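Local coordinates for deoxyribose-phosphate aldolase (PDB 4EIV), which belongs to the aldolase enzymes, folds as a closed barrel of eight parallel strands wrapped by helices, and assembles as two chains, at residues Cys48-Lys53 with Asn274-Leu279; Arg124-Asn129 with Gly165-Arg170; Phe197-Ile202 with Leu250-Phe255. One frame throughout, in Å; residues are numbered along the deposited sequence. Where two conformers were deposited one is given.

Interaction 1 (Cys48-Lys53 with Asn274-Leu279)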
loop_
_atom_site.group_PDB
_atom_site.type_symbol
_atom_site.label_atom_id
_atom_site.label_comp_id
_atom_site.label_asym_id
_atom_site.label_seq_id
_atom_site.Cartn_x
_atom_site.Cartn_y
_atom_site.Cartn_z
ATOM N N CYS A 48 -17.434 8.270 15.842
ATOM C CA CYS A 48 -16.307 9.133 15.491
ATOM C C CYS A 48 -15.091 8.959 16.384
ATOM O O CYS A 48 -13.964 9.036 15.910
ATOM C CB CYS A 48 -16.718 10.607 15.483
ATOM S SG CYS A 48 -17.731 11.049 14.069
ATOM N N LYS A 49 -15.321 8.725 17.670
ATOM C CA LYS A 49 -14.223 8.540 18.609
ATOM C C LYS A 49 -13.392 7.307 18.280
ATOM O O LYS A 49 -12.161 7.361 18.323
ATOM C CB LYS A 49 -14.761 8.501 20.032
ATOM C CG LYS A 49 -15.183 9.883 20.505
ATOM C CD LYS A 49 -15.985 9.855 21.789
ATOM C CE LYS A 49 -16.513 11.241 22.128
ATOM N NZ LYS A 49 -17.421 11.238 23.311
ATOM N N ILE A 50 -14.055 6.204 17.933
ATOM C CA ILE A 50 -13.340 4.968 17.559
ATOM C C ILE A 50 -12.713 5.135 16.155
ATOM O O ILE A 50 -11.597 4.695 15.915
ATOM C CB ILE A 50 -14.224 3.714 17.646
ATOM C CG1 ILE A 50 -14.793 3.572 19.062
ATOM C CG2 ILE A 50 -13.436 2.470 17.213
ATOM C CD1 ILE A 50 -13.754 3.508 20.167
ATOM N N ALA A 51 -13.412 5.817 15.252
ATOM C CA ALA A 51 -12.869 6.106 13.923
ATOM C C ALA A 51 -11.567 6.916 13.984
ATOM O O ALA A 51 -10.595 6.603 13.299
ATOM C CB ALA A 51 -13.912 6.880 13.080
ATOM N N ALA A 52 -11.540 7.918 14.862
ATOM C CA ALA A 52 -10.432 8.856 14.937
ATOM C C ALA A 52 -9.280 8.467 15.853
ATOM O O ALA A 52 -8.261 9.144 15.836
ATOM C CB ALA A 52 -10.956 10.250 15.328
ATOM N N LYS A 53 -9.431 7.403 16.638
ATOM C CA LYS A 53 -8.369 6.940 17.534
ATOM C C LYS A 53 -7.151 6.544 16.702
ATOM O O LYS A 53 -7.290 5.930 15.649
ATOM C CB LYS A 53 -8.853 5.739 18.349
ATOM C CG LYS A 53 -7.871 5.260 19.425
ATOM C CD LYS A 53 -8.503 4.145 20.268
ATOM C CE LYS A 53 -7.672 3.767 21.495
ATOM N NZ LYS A 53 -6.327 3.254 21.173
ATOM N N ASN A 274 -19.593 -2.106 14.491
ATOM C CA ASN A 274 -19.095 -3.355 15.065
ATOM C C ASN A 274 -17.860 -3.876 14.308
ATOM O O ASN A 274 -16.891 -4.316 14.940
ATOM C CB ASN A 274 -20.197 -4.408 15.168
ATOM C CG ASN A 274 -21.246 -4.055 16.214
ATOM O OD1 ASN A 274 -20.958 -3.363 17.199
ATOM N ND2 ASN A 274 -22.462 -4.552 16.019
ATOM N N LEU A 275 -17.859 -3.750 12.978
ATOM C CA LEU A 275 -16.681 -4.167 12.201
ATOM C C LEU A 275 -15.483 -3.281 12.547
ATOM O O LEU A 275 -14.373 -3.771 12.725
ATOM C CB LEU A 275 -16.971 -4.195 10.698
ATOM C CG LEU A 275 -15.804 -4.499 9.742
ATOM C CD1 LEU A 275 -15.143 -5.847 10.072
ATOM C CD2 LEU A 275 -16.335 -4.531 8.326
ATOM N N LEU A 276 -15.698 -1.970 12.607
ATOM C CA LEU A 276 -14.633 -1.050 12.999
ATOM C C LEU A 276 -14.016 -1.453 14.334
ATOM O O LEU A 276 -12.789 -1.507 14.479
ATOM C CB LEU A 276 -15.157 0.390 13.065
ATOM C CG LEU A 276 -14.177 1.422 13.620
ATOM C CD1 LEU A 276 -12.855 1.408 12.821
ATOM C CD2 LEU A 276 -14.820 2.799 13.669
ATOM N N LYS A 277 -14.861 -1.758 15.318
ATOM C CA LYS A 277 -14.362 -2.177 16.615
ATOM C C LYS A 277 -13.600 -3.511 16.545
ATOM O O LYS A 277 -12.588 -3.653 17.201
ATOM C CB LYS A 277 -15.486 -2.211 17.652
ATOM C CG LYS A 277 -15.985 -0.787 18.023
ATOM C CD LYS A 277 -17.091 -0.748 19.078
ATOM C CE LYS A 277 -18.432 -1.194 18.517
ATOM N NZ LYS A 277 -19.507 -1.052 19.534
ATOM N N GLU A 278 -14.056 -4.448 15.715
ATOM C CA GLU A 278 -13.346 -5.711 15.535
ATOM C C GLU A 278 -11.946 -5.443 14.974
ATOM O O GLU A 278 -10.951 -5.997 15.439
ATOM C CB GLU A 278 -14.102 -6.651 14.585
ATOM C CG GLU A 278 -13.397 -8.020 14.448
ATOM C CD GLU A 278 -14.037 -8.975 13.451
ATOM O OE1 GLU A 278 -14.933 -8.578 12.688
ATOM O OE2 GLU A 278 -13.646 -10.158 13.469
ATOM N N LEU A 279 -11.868 -4.549 13.999
ATOM C CA LEU A 279 -10.588 -4.238 13.376
ATOM C C LEU A 279 -9.645 -3.594 14.381
ATOM O O LEU A 279 -8.484 -4.001 14.508
ATOM C CB LEU A 279 -10.772 -3.291 12.192
ATOM C CG LEU A 279 -11.583 -3.812 11.000
ATOM C CD1 LEU A 279 -11.746 -2.706 9.959
ATOM C CD2 LEU A 279 -10.952 -5.046 10.377
#

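Interaction 2 (Arg124-Asn129 with Gly165-Arg170)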
loop_
_atom_site.group_PDB
_atom_site.type_symbol
_atom_site.label_atom_id
_atom_site.label_comp_id
_atom_site.label_asym_id
_atom_site.label_seq_id
_atom_site.Cartn_x
_atom_site.Cartn_y
_atom_site.Cartn_z
ATOM N N ARG A 124 -34.077 2.267 -8.689
ATOM C CA ARG A 124 -35.336 1.663 -9.126
ATOM C C ARG A 124 -35.598 1.897 -10.602
ATOM O O ARG A 124 -36.218 1.067 -11.290
ATOM C CB ARG A 124 -36.498 2.211 -8.294
ATOM C CG ARG A 124 -36.540 1.685 -6.886
ATOM C CD ARG A 124 -37.699 2.308 -6.110
ATOM N NE ARG A 124 -37.767 1.802 -4.759
ATOM C CZ ARG A 124 -37.065 2.253 -3.728
ATOM N NH1 ARG A 124 -36.235 3.281 -3.875
ATOM N NH2 ARG A 124 -37.224 1.674 -2.542
ATOM N N ARG A 125 -35.135 3.033 -11.122
ATOM C CA ARG A 125 -35.402 3.360 -12.507
ATOM C C ARG A 125 -34.837 2.355 -13.496
ATOM O O ARG A 125 -35.398 2.137 -14.567
ATOM C CB ARG A 125 -34.871 4.750 -12.812
ATOM C CG ARG A 125 -35.494 5.874 -11.999
ATOM C CD ARG A 125 -36.919 6.153 -12.406
ATOM N NE ARG A 125 -37.487 7.235 -11.605
ATOM C CZ ARG A 125 -38.654 7.806 -11.868
ATOM N NH1 ARG A 125 -39.117 8.789 -11.104
ATOM N NH2 ARG A 125 -39.351 7.405 -12.919
ATOM N N MET A 126 -33.732 1.722 -13.118
ATOM C CA MET A 126 -33.108 0.696 -13.952
ATOM C C MET A 126 -34.009 -0.523 -14.151
ATOM O O MET A 126 -33.906 -1.230 -15.167
ATOM C CB MET A 126 -31.782 0.254 -13.327
ATOM C CG MET A 126 -30.752 1.353 -13.173
ATOM S SD MET A 126 -30.192 2.102 -14.713
ATOM C CE MET A 126 -29.291 0.700 -15.344
ATOM N N ASN A 127 -34.887 -0.778 -13.193
ATOM C CA ASN A 127 -35.813 -1.892 -13.296
ATOM C C ASN A 127 -36.958 -1.617 -14.271
ATOM O O ASN A 127 -37.513 -2.555 -14.853
ATOM C CB ASN A 127 -36.442 -2.211 -11.931
ATOM C CG ASN A 127 -35.432 -2.642 -10.884
ATOM O OD1 ASN A 127 -34.397 -3.236 -11.190
ATOM N ND2 ASN A 127 -35.758 -2.363 -9.608
ATOM N N GLU A 128 -37.344 -0.353 -14.439
ATOM C CA GLU A 128 -38.471 -0.040 -15.329
ATOM C C GLU A 128 -38.040 0.215 -16.781
ATOM O O GLU A 128 -38.725 -0.224 -17.707
ATOM C CB GLU A 128 -39.346 1.104 -14.782
ATOM C CG GLU A 128 -38.764 2.498 -14.838
ATOM C CD GLU A 128 -39.793 3.586 -14.497
ATOM O OE1 GLU A 128 -41.000 3.261 -14.395
ATOM O OE2 GLU A 128 -39.397 4.769 -14.347
ATOM N N ASN A 129 -36.933 0.925 -16.987
ATOM C CA ASN A 129 -36.432 1.172 -18.352
ATOM C C ASN A 129 -34.949 1.485 -18.234
ATOM O O ASN A 129 -34.563 2.451 -17.568
ATOM C CB ASN A 129 -37.217 2.291 -19.042
ATOM C CG ASN A 129 -36.758 2.532 -20.478
ATOM O OD1 ASN A 129 -35.626 2.976 -20.706
ATOM N ND2 ASN A 129 -37.630 2.236 -21.454
ATOM N N GLY A 165 -27.065 -8.466 -13.358
ATOM C CA GLY A 165 -25.732 -8.055 -13.737
ATOM C C GLY A 165 -25.725 -7.005 -14.821
ATOM O O GLY A 165 -24.920 -6.085 -14.763
ATOM N N ASP A 166 -26.606 -7.131 -15.812
ATOM C CA ASP A 166 -26.664 -6.129 -16.876
ATOM C C ASP A 166 -26.945 -4.753 -16.273
ATOM O O ASP A 166 -26.361 -3.766 -16.720
ATOM C CB ASP A 166 -27.735 -6.476 -17.919
ATOM C CG ASP A 166 -27.824 -5.442 -19.054
ATOM O OD1 ASP A 166 -26.819 -5.241 -19.778
ATOM O OD2 ASP A 166 -28.927 -4.864 -19.256
ATOM N N ILE A 167 -27.837 -4.700 -15.278
ATOM C CA ILE A 167 -28.203 -3.441 -14.603
ATOM C C ILE A 167 -27.046 -2.855 -13.824
ATOM O O ILE A 167 -26.754 -1.684 -13.953
ATOM C CB ILE A 167 -29.430 -3.602 -13.678
ATOM C CG1 ILE A 167 -30.695 -3.748 -14.524
ATOM C CG2 ILE A 167 -29.590 -2.435 -12.707
ATOM C CD1 ILE A 167 -31.950 -3.962 -13.710
ATOM N N ILE A 168 -26.369 -3.673 -13.031
ATOM C CA ILE A 168 -25.236 -3.210 -12.234
ATOM C C ILE A 168 -24.177 -2.643 -13.166
ATOM O O ILE A 168 -23.639 -1.549 -12.947
ATOM C CB ILE A 168 -24.625 -4.370 -11.423
ATOM C CG1 ILE A 168 -25.674 -4.946 -10.458
ATOM C CG2 ILE A 168 -23.377 -3.895 -10.680
ATOM C CD1 ILE A 168 -25.269 -6.255 -9.803
ATOM N N SER A 169 -23.871 -3.388 -14.223
ATOM C CA SER A 169 -22.859 -2.939 -15.160
ATOM C C SER A 169 -23.259 -1.633 -15.811
ATOM O O SER A 169 -22.441 -0.715 -15.924
ATOM C CB SER A 169 -22.605 -4.006 -16.227
ATOM O OG SER A 169 -22.116 -5.200 -15.639
ATOM N N ARG A 170 -24.515 -1.532 -16.256
ATOM C CA ARG A 170 -24.956 -0.294 -16.911
ATOM C C ARG A 170 -25.026 0.895 -15.954
ATOM O O ARG A 170 -24.725 2.023 -16.342
ATOM C CB ARG A 170 -26.293 -0.495 -17.605
ATOM C CG ARG A 170 -26.158 -1.376 -18.827
ATOM C CD ARG A 170 -27.486 -1.636 -19.477
ATOM N NE ARG A 170 -27.306 -2.324 -20.752
ATOM C CZ ARG A 170 -27.177 -1.724 -21.937
ATOM N NH1 ARG A 170 -27.221 -0.394 -22.050
ATOM N NH2 ARG A 170 -26.995 -2.468 -23.022
#

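Interaction 3 (Phe197-Ile202 with Leu250-Phe255)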
loop_
_atom_site.group_PDB
_atom_site.type_symbol
_atom_site.label_atom_id
_atom_site.label_comp_id
_atom_site.label_asym_id
_atom_site.label_seq_id
_atom_site.Cartn_x
_atom_site.Cartn_y
_atom_site.Cartn_z
ATOM N N PHE A 197 -19.529 -11.171 -6.790
ATOM C CA PHE A 197 -20.164 -10.960 -8.092
ATOM C C PHE A 197 -20.241 -9.493 -8.448
ATOM O O PHE A 197 -19.810 -9.110 -9.526
ATOM C CB PHE A 197 -21.567 -11.614 -8.077
ATOM C CG PHE A 197 -22.396 -11.338 -9.298
ATOM C CD1 PHE A 197 -22.140 -11.974 -10.486
ATOM C CD2 PHE A 197 -23.436 -10.433 -9.242
ATOM C CE1 PHE A 197 -22.915 -11.718 -11.619
ATOM C CE2 PHE A 197 -24.222 -10.183 -10.356
ATOM C CZ PHE A 197 -23.948 -10.814 -11.540
ATOM N N THR A 198 -20.771 -8.667 -7.550
ATOM C CA THR A 198 -20.888 -7.246 -7.898
ATOM C C THR A 198 -19.540 -6.555 -7.980
ATOM O O THR A 198 -19.353 -5.651 -8.803
ATOM C CB THR A 198 -21.859 -6.481 -6.970
ATOM O OG1 THR A 198 -21.376 -6.409 -5.620
ATOM C CG2 THR A 198 -23.232 -7.090 -7.008
ATOM N N VAL A 199 -18.597 -6.919 -7.119
ATOM C CA VAL A 199 -17.269 -6.303 -7.203
ATOM C C VAL A 199 -16.603 -6.663 -8.545
ATOM O O VAL A 199 -15.905 -5.838 -9.136
ATOM C CB VAL A 199 -16.387 -6.690 -5.980
ATOM C CG1 VAL A 199 -14.908 -6.287 -6.195
ATOM C CG2 VAL A 199 -16.948 -6.065 -4.719
ATOM N N HIS A 200 -16.788 -7.892 -9.008
ATOM C CA HIS A 200 -16.241 -8.296 -10.300
ATOM C C HIS A 200 -16.816 -7.452 -11.454
ATOM O O HIS A 200 -16.074 -6.927 -12.290
ATOM C CB HIS A 200 -16.497 -9.804 -10.502
ATOM C CG HIS A 200 -16.006 -10.334 -11.806
ATOM N ND1 HIS A 200 -16.844 -10.857 -12.764
ATOM C CD2 HIS A 200 -14.762 -10.374 -12.333
ATOM C CE1 HIS A 200 -16.131 -11.238 -13.806
ATOM N NE2 HIS A 200 -14.864 -10.958 -13.571
ATOM N N LEU A 201 -18.135 -7.261 -11.460
ATOM C CA LEU A 201 -18.767 -6.455 -12.494
ATOM C C LEU A 201 -18.323 -5.009 -12.486
ATOM O O LEU A 201 -18.081 -4.413 -13.533
ATOM C CB LEU A 201 -20.297 -6.548 -12.397
ATOM C CG LEU A 201 -20.918 -7.897 -12.724
ATOM C CD1 LEU A 201 -22.430 -7.739 -12.717
ATOM C CD2 LEU A 201 -20.429 -8.404 -14.080
ATOM N N ILE A 202 -18.246 -4.436 -11.288
ATOM C CA ILE A 202 -17.801 -3.069 -11.157
ATOM C C ILE A 202 -16.348 -2.919 -11.637
ATOM O O ILE A 202 -15.998 -1.946 -12.313
ATOM C CB ILE A 202 -18.007 -2.575 -9.708
ATOM C CG1 ILE A 202 -19.511 -2.454 -9.449
ATOM C CG2 ILE A 202 -17.330 -1.219 -9.496
ATOM C CD1 ILE A 202 -19.897 -2.236 -7.990
ATOM N N LEU A 250 -10.021 -8.119 -0.190
ATOM C CA LEU A 250 -8.652 -7.665 -0.474
ATOM C C LEU A 250 -7.992 -8.565 -1.504
ATOM O O LEU A 250 -7.327 -8.085 -2.409
ATOM C CB LEU A 250 -7.798 -7.642 0.791
ATOM C CG LEU A 250 -8.200 -6.629 1.862
ATOM C CD1 LEU A 250 -7.392 -6.846 3.154
ATOM C CD2 LEU A 250 -8.020 -5.230 1.344
ATOM N N MET A 251 -8.133 -9.877 -1.329
ATOM C CA MET A 251 -7.565 -10.827 -2.276
ATOM C C MET A 251 -8.199 -10.715 -3.649
ATOM O O MET A 251 -7.496 -10.781 -4.670
ATOM C CB MET A 251 -7.693 -12.255 -1.748
ATOM C CG MET A 251 -6.860 -12.497 -0.508
ATOM S SD MET A 251 -5.082 -12.264 -0.745
ATOM C CE MET A 251 -4.606 -13.808 -1.537
ATOM N N GLN A 252 -9.522 -10.543 -3.691
ATOM C CA GLN A 252 -10.211 -10.337 -4.961
ATOM C C GLN A 252 -9.685 -9.091 -5.681
ATOM O O GLN A 252 -9.412 -9.135 -6.872
ATOM C CB GLN A 252 -11.724 -10.208 -4.752
ATOM C CG GLN A 252 -12.484 -9.983 -6.045
ATOM C CD GLN A 252 -13.992 -9.929 -5.898
ATOM O OE1 GLN A 252 -14.521 -9.808 -4.800
ATOM N NE2 GLN A 252 -14.695 -10.027 -7.025
ATOM N N MET A 253 -9.530 -7.995 -4.943
ATOM C CA MET A 253 -9.018 -6.768 -5.537
ATOM C C MET A 253 -7.604 -6.961 -6.101
ATOM O O MET A 253 -7.319 -6.527 -7.205
ATOM C CB MET A 253 -8.982 -5.655 -4.503
ATOM C CG MET A 253 -10.316 -5.047 -4.194
ATOM S SD MET A 253 -10.974 -4.052 -5.567
ATOM C CE MET A 253 -9.889 -2.688 -5.726
ATOM N N ILE A 254 -6.711 -7.604 -5.339
ATOM C CA ILE A 254 -5.340 -7.810 -5.847
ATOM C C ILE A 254 -5.336 -8.657 -7.118
ATOM O O ILE A 254 -4.683 -8.319 -8.117
ATOM C CB ILE A 254 -4.422 -8.453 -4.811
ATOM C CG1 ILE A 254 -4.225 -7.521 -3.621
ATOM C CG2 ILE A 254 -3.080 -8.840 -5.446
ATOM C CD1 ILE A 254 -3.613 -8.195 -2.401
ATOM N N PHE A 255 -6.097 -9.750 -7.096
ATOM C CA PHE A 255 -6.130 -10.668 -8.226
ATOM C C PHE A 255 -6.731 -10.008 -9.468
ATOM O O PHE A 255 -6.181 -10.128 -10.559
ATOM C CB PHE A 255 -6.887 -11.950 -7.853
ATOM C CG PHE A 255 -6.802 -13.019 -8.898
ATOM C CD1 PHE A 255 -5.624 -13.729 -9.080
ATOM C CD2 PHE A 255 -7.887 -13.300 -9.716
ATOM C CE1 PHE A 255 -5.530 -14.717 -10.052
ATOM C CE2 PHE A 255 -7.801 -14.293 -10.701
ATOM C CZ PHE A 255 -6.620 -14.996 -10.860
#

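Interaction 1 (Cys48-Lys53 with Asn274-Leu279)
I50 and L276 carry this contact, a meeting of two branched aliphatic side chains between the first and the last of the helices that follow barrel strands. Both point toward the opposing helix, and the two side chains meet at a slant. On I50 the contact belongs to the methyl branch: CG2 stands anti to the backbone N, while CG1 takes the other position, anti to the carbonyl carbon. That methyl approaches the branch point of the leucine, with I50 CG2 at 3.8 Å from L276 CG. The leucine in turn holds its CG anti to the backbone N (chi1 173°), and its CD2 methyl reaches the opposing helix beside the peptide, 3.7 Å from A51 N. This close approach is consistent with the small side chain of A51, whose CB lies 4.2 Å from L276 CD2. One methyl of L276 is therefore shared between two consecutive residues of the opposing helix, an isoleucine branch and an alanine backbone. K277 adds only its aliphatic part, K277 CG being 4.2 Å from I50 CG2; its ammonium end makes a cation-pi interaction with F273. The helix axes come no nearer than 10.3 Å and run roughly parallel, 36° apart, as suits two neighbours in the outer layer of a (beta/alpha)8 barrel. The side-chain contacts are apolar, with I50 and K277 partly exposed and A51 and L276 buried. Nearby, a salt bridge from K53 to E284 ties the residue just after helix 41-52 to helix 273-284. Beneath, L276 also packs on F30 and V32 of strand 30-34 and on L27 of helix 17-27, while L275 and L279 of the same helix reach helix 243-257.

Interaction 2 (Arg124-Asn129 with Gly165-Arg170)
M126 and I167 mark the closest backbone approach, with CA atoms 6.4 Å apart where a short, weakly bonded helix passes the first turns of helix 165-178. The two axes run at 126° to each other and stay 10.4 Å apart. In the short helix both N127 N and E128 N bond to carbonyls three residues back, and R125 O accepts from E128 N and N129 N alike. Between the helices, the side chains of M126 and I167 run past one another, antiparallel: the I167 CG2 methyl sits 3.5 Å from M126 CB. Bends at chi2 (-62°) and chi3 (-69°) fold the methionine chain back, bringing M126 CE to 3.9 Å from R170 CB. In the (beta/alpha)8 barrel this short helix is an extra element between strand 116-120 and helix 130-148, and the contact joins it to the helix after the next strand, 152-156. The other branch of I167 reaches farther along, to the amide: I167 CD1 lies 3.6 Å from N127 OD1, the two side chains meeting at about a right angle. That amide oxygen is held by Q163 NE2. R170 offers only its CB here, because its extended chain leads away; R170 NE forms a salt bridge on the syn side of D166 OD1 at 3.1 Å, in the guanidinium plane but tilted from the carboxylate plane, and NH1 forms another with E134 of helix 130-148.

Interaction 3 (Phe197-Ile202 with Leu250-Phe255)
The first torsions of Q252 (chi1 180°) and V199 (chi1 169°) bring the glutamine chain, through CG, and the CG1 methyl of the valine together between the two helices. Beyond CG the glutamine stays extended (chi2 177°), which places its amide against the opposing helix. There it lands on the valine, with V199 CG1 3.8 Å from Q252 CD and the amide oxygen and nitrogen hardly farther. The CB of V199 takes part too, lying 3.8 Å from Q252 OE1. The two side chains are angled across one another, a polar group resting on a branched aliphatic one. The amide nitrogen goes on past the valine to the next residue: Q252 NE2 stands 3.6 Å from H200 N and 3.9 Å from H200 CB. Since both nitrogens are donors, this is a van der Waals approach. The actual acceptors of Q252 NE2 are the carbonyl of M196, in the first turn of helix 196-210, and the carboxylate of E256, one turn farther along the glutamine's own helix. Gripped by two bonds, the amide is probably fixed in its rotation, and its nitrogen is satisfied although the residue is buried. The bond to M196 also ties helix 243-257 to the start of its neighbour. These are consecutive barrel helices, following strands 182-184 and 233-237. V199 also touches F249 of helix 243-257; underneath, V199 and M253 pack on I236, and M253 and I202 on I234, of strand 233-237. Elsewhere on helix 243-257, L250, M251, I254 and F255 pack against F21, W286, R24 and Y283, respectively, of the second subunit, while F197, T198 and L201 lean on helix 165-178.

How the interactions relate
From the N terminus, residues 48-53 come first, but interaction 1 closes only when the chain reaches 274-279, after all but the first strand of the barrel; it joins the first strand's helix to that of the last and so brings together the ends of the helical layer. Within this long span the other two follow in series. Interaction 2 closes a short loop around strand 152-156, and interaction 3 opens later and spans strand 233-237. Interactions 1 and 2 lie on opposite sides of the chain's centre, their centres about 34 Å apart. Interactions 2 and 3 touch, G165 CA lying 3.5 Å from L201 CD1, which makes helices 165-178, 196-210 and 243-257 a continuous row.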